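Local coordinates for purine nucleoside phosphorylase (Schistosoma mansoni, PDB 5KO5), which probably catalyses the reversible phosphorolysis of purine nucleosides, such as inosine and guanosine, to the free base and a pentose 1-phosphate, at residues 243-248 with 255-260. Numbering follows the deposited sequence.
Sequences IANNSI and VSINHE. With CYT (6-aminopyrimidin-2(1H)-one), chain B.
At the amino end of the cytosine in the base pocket, the polar side chains of Asn245 and Ser247 meet the aliphatic Ile257. Asn245 points its amide at the ligand, and the side chain of Ile257 crosses it at about a right angle, CG1 lying 3.8 Å from Asn245 ND2. The two ends of the amide have separate tasks. OD1 accepts a nearly straight hydrogen bond from cytosine N4 (2.9 Å, 162° at the hydrogen), whereas ND2 donates a bent bond to Ser247 OG at 3.0 Å and also bonds to Asp250. With both ends of the amide engaged, its rotation is fixed and the carbonyl oxygen faces the base; an asparagine can accept from an exocyclic amine here while donating to its own neighbours. Ser247 is short enough to bring its hydroxyl to ND2, tilted 29° out of the amide plane, and that hydroxyl is further bonded to Glu203, which itself binds the cytosine, so the serine, itself lining the pocket, links the two residues that hydrogen-bond the base. Ile257 adds shape rather than polarity. Its CG1 branch stands anti to the carbonyl carbon (chi1 -52°) and carries CD1 to 3.7 Å from Ser247 OG, while the other branch, CG2, comes equally close to cytosine N4. Just beyond, Asn258 N-caps the next helix, its OD1 receiving a weak bond from Glu260 N. The contact thus joins the end of strand 236-246, where it passes into helix 247-252, to the loop entering helix 259-283; Ile257 also packs on Tyr202, and Phe161 of a second subunit meets the ring of His259.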
ATOM      1  N   ILE A 243       9.716 -18.113 -14.745  1.00 15.67           N
ATOM      2  CA  ILE A 243       8.269 -18.022 -14.910  1.00 16.61           C
ATOM      3  C   ILE A 243       7.646 -19.363 -14.533  1.00 13.63           C
ATOM      4  O   ILE A 243       7.879 -20.380 -15.193  1.00 15.52           O
ATOM      5  CB  ILE A 243       7.892 -17.610 -16.339  1.00 15.94           C
ATOM      6  CG1 ILE A 243       8.551 -16.265 -16.702  1.00 17.50           C
ATOM      7  CG2 ILE A 243       6.382 -17.592 -16.503  1.00 18.44           C
ATOM      8  CD1 ILE A 243       8.224 -15.130 -15.724  1.00 17.52           C
ATOM      9  N   ALA A 244       6.847 -19.371 -13.464  1.00 13.30           N
ATOM     10  CA  ALA A 244       6.199 -20.609 -13.034  1.00 14.10           C
ATOM     11  C   ALA A 244       4.970 -20.939 -13.876  1.00 16.01           C
ATOM     12  O   ALA A 244       4.642 -22.113 -14.058  1.00 17.62           O
ATOM     13  CB  ALA A 244       5.802 -20.510 -11.559  1.00 16.67           C
ATOM     14  N   ASN A 245       4.293 -19.922 -14.396  1.00 16.07           N
ATOM     15  CA  ASN A 245       3.016 -20.083 -15.073  1.00 15.88           C
ATOM     16  C   ASN A 245       2.726 -18.755 -15.738  1.00 17.13           C
ATOM     17  O   ASN A 245       3.297 -17.731 -15.365  1.00 17.39           O
ATOM     18  CB  ASN A 245       1.904 -20.386 -14.060  1.00 14.44           C
ATOM     19  CG  ASN A 245       1.623 -19.209 -13.150  1.00 15.19           C
ATOM     20  OD1 ASN A 245       2.477 -18.826 -12.345  1.00 16.73           O
ATOM     21  ND2 ASN A 245       0.444 -18.605 -13.292  1.00 15.48           N
ATOM     22  N   ASN A 246       1.836 -18.767 -16.719  1.00 16.18           N
ATOM     23  CA  ASN A 246       1.323 -17.520 -17.265  1.00 15.54           C
ATOM     24  C   ASN A 246      -0.037 -17.266 -16.637  1.00 16.17           C
ATOM     25  O   ASN A 246      -1.009 -17.976 -16.926  1.00 15.57           O
ATOM     26  CB  ASN A 246       1.226 -17.540 -18.785  1.00 17.50           C
ATOM     27  CG  ASN A 246       0.914 -16.178 -19.328  1.00 17.77           C
ATOM     28  OD1 ASN A 246      -0.170 -15.663 -19.098  1.00 18.10           O
ATOM     29  ND2 ASN A 246       1.887 -15.550 -19.987  1.00 18.91           N
ATOM     30  N   SER A 247      -0.101 -16.253 -15.775  1.00 14.75           N
ATOM     31  CA  SER A 247      -1.316 -16.025 -15.006  1.00 14.72           C
ATOM     32  C   SER A 247      -2.458 -15.509 -15.864  1.00 14.49           C
ATOM     33  O   SER A 247      -3.623 -15.721 -15.522  1.00 14.95           O
ATOM     34  CB  SER A 247      -1.034 -15.081 -13.839  1.00 15.72           C
ATOM     35  OG  SER A 247      -0.015 -15.629 -13.019  1.00 17.32           O
ATOM     36  N   ILE A 248      -2.153 -14.814 -16.961  1.00 16.00           N
ATOM     37  CA  ILE A 248      -3.213 -14.342 -17.847  1.00 15.65           C
ATOM     38  C   ILE A 248      -3.855 -15.521 -18.562  1.00 16.10           C
ATOM     39  O   ILE A 248      -5.083 -15.643 -18.620  1.00 16.72           O
ATOM     40  CB  ILE A 248      -2.658 -13.302 -18.841  1.00 18.08           C
ATOM     41  CG1 ILE A 248      -2.295 -11.992 -18.125  1.00 18.07           C
ATOM     42  CG2 ILE A 248      -3.650 -13.060 -19.989  1.00 18.63           C
ATOM     43  CD1 ILE A 248      -3.474 -11.266 -17.497  1.00 20.19           C
ATOM     44  N   VAL A 255      -7.520 -22.020 -14.625  1.00 22.01           N
ATOM     45  CA  VAL A 255      -6.485 -22.896 -14.083  1.00 22.92           C
ATOM     46  C   VAL A 255      -5.883 -22.239 -12.848  1.00 23.04           C
ATOM     47  O   VAL A 255      -5.522 -21.053 -12.874  1.00 20.15           O
ATOM     48  CB  VAL A 255      -5.401 -23.206 -15.132  1.00 21.56           C
ATOM     49  CG1 VAL A 255      -4.185 -23.868 -14.485  1.00 22.33           C
ATOM     50  CG2 VAL A 255      -5.968 -24.092 -16.230  1.00 22.24           C
ATOM     51  N   SER A 256      -5.741 -23.017 -11.780  1.00 26.80           N
ATOM     52  CA  SER A 256      -5.272 -22.492 -10.508  1.00 24.77           C
ATOM     53  C   SER A 256      -3.761 -22.292 -10.514  1.00 27.69           C
ATOM     54  O   SER A 256      -3.026 -22.940 -11.262  1.00 23.99           O
ATOM     55  CB  SER A 256      -5.616 -23.474  -9.394  1.00 32.50           C
ATOM     56  OG  SER A 256      -4.930 -24.700  -9.593  1.00 37.93           O
ATOM     57  N   ILE A 257      -3.309 -21.387  -9.656  1.00 21.48           N
ATOM     58  CA  ILE A 257      -1.893 -21.189  -9.352  1.00 20.91           C
ATOM     59  C   ILE A 257      -1.609 -21.897  -8.037  1.00 26.32           C
ATOM     60  O   ILE A 257      -2.418 -21.828  -7.104  1.00 25.49           O
ATOM     61  CB  ILE A 257      -1.581 -19.685  -9.230  1.00 19.93           C
ATOM     62  CG1 ILE A 257      -2.074 -18.911 -10.466  1.00 22.62           C
ATOM     63  CG2 ILE A 257      -0.089 -19.468  -8.997  1.00 19.83           C
ATOM     64  CD1 ILE A 257      -1.876 -17.396 -10.360  1.00 23.69           C
ATOM     65  N   ASN A 258      -0.465 -22.574  -7.941  1.00 21.87           N
ATOM     66  CA  ASN A 258      -0.242 -23.462  -6.812  1.00 24.42           C
ATOM     67  C   ASN A 258       1.252 -23.567  -6.513  1.00 26.68           C
ATOM     68  O   ASN A 258       2.060 -23.710  -7.433  1.00 20.12           O
ATOM     69  CB  ASN A 258      -0.856 -24.826  -7.166  1.00 31.74           C
ATOM     70  CG  ASN A 258      -0.539 -25.890  -6.161  1.00 49.56           C
ATOM     71  OD1 ASN A 258       0.465 -26.578  -6.284  1.00 49.07           O
ATOM     72  ND2 ASN A 258      -1.405 -26.049  -5.168  1.00 62.88           N
ATOM     73  N   HIS A 259       1.617 -23.494  -5.225  1.00 21.23           N
ATOM     74  CA  HIS A 259       3.038 -23.496  -4.869  1.00 21.01           C
ATOM     75  C   HIS A 259       3.719 -24.811  -5.250  1.00 20.22           C
ATOM     76  O   HIS A 259       4.910 -24.818  -5.585  1.00 19.53           O
ATOM     77  CB  HIS A 259       3.240 -23.169  -3.377  1.00 23.20           C
ATOM     78  CG  HIS A 259       4.671 -22.922  -3.005  1.00 23.73           C
ATOM     79  ND1 HIS A 259       5.423 -21.916  -3.573  1.00 27.88           N
ATOM     80  CD2 HIS A 259       5.493 -23.558  -2.136  1.00 29.78           C
ATOM     81  CE1 HIS A 259       6.644 -21.940  -3.068  1.00 32.18           C
ATOM     82  NE2 HIS A 259       6.712 -22.927  -2.192  1.00 32.75           N
ATOM     83  N   GLU A 260       2.993 -25.932  -5.182  1.00 20.69           N
ATOM     84  CA  GLU A 260       3.577 -27.204  -5.610  1.00 20.59           C
ATOM     85  C   GLU A 260       3.886 -27.188  -7.103  1.00 19.27           C
ATOM     86  O   GLU A 260       4.934 -27.691  -7.535  1.00 19.06           O
ATOM     87  CB  GLU A 260       2.659 -28.380  -5.251  1.00 21.92           C
ATOM     88  CG  GLU A 260       2.403 -28.578  -3.763  1.00 40.49           C
ATOM     89  CD  GLU A 260       1.269 -27.710  -3.236  1.00 58.10           C
ATOM     90  OE1 GLU A 260       1.549 -26.599  -2.741  1.00 60.63           O
ATOM     91  OE2 GLU A 260       0.097 -28.137  -3.325  1.00 65.51           O
TER
HETATM   92  N3  CYT B 301       3.151 -15.621  -8.566  1.00 13.97           N
HETATM   93  C4  CYT B 301       3.232 -16.715  -9.325  1.00 12.98           C
HETATM   94  N1  CYT B 301       5.175 -16.252  -7.493  1.00 18.03           N
HETATM   95  C2  CYT B 301       4.100 -15.366  -7.630  1.00 14.17           C
HETATM   96  O2  CYT B 301       4.020 -14.382  -6.888  1.00 13.76           O
HETATM   97  N4  CYT B 301       2.260 -16.918 -10.221  1.00 16.54           N
HETATM   98  C5  CYT B 301       4.326 -17.626  -9.207  1.00 17.36           C
HETATM   99  C6  CYT B 301       5.259 -17.359  -8.283  1.00 18.76           C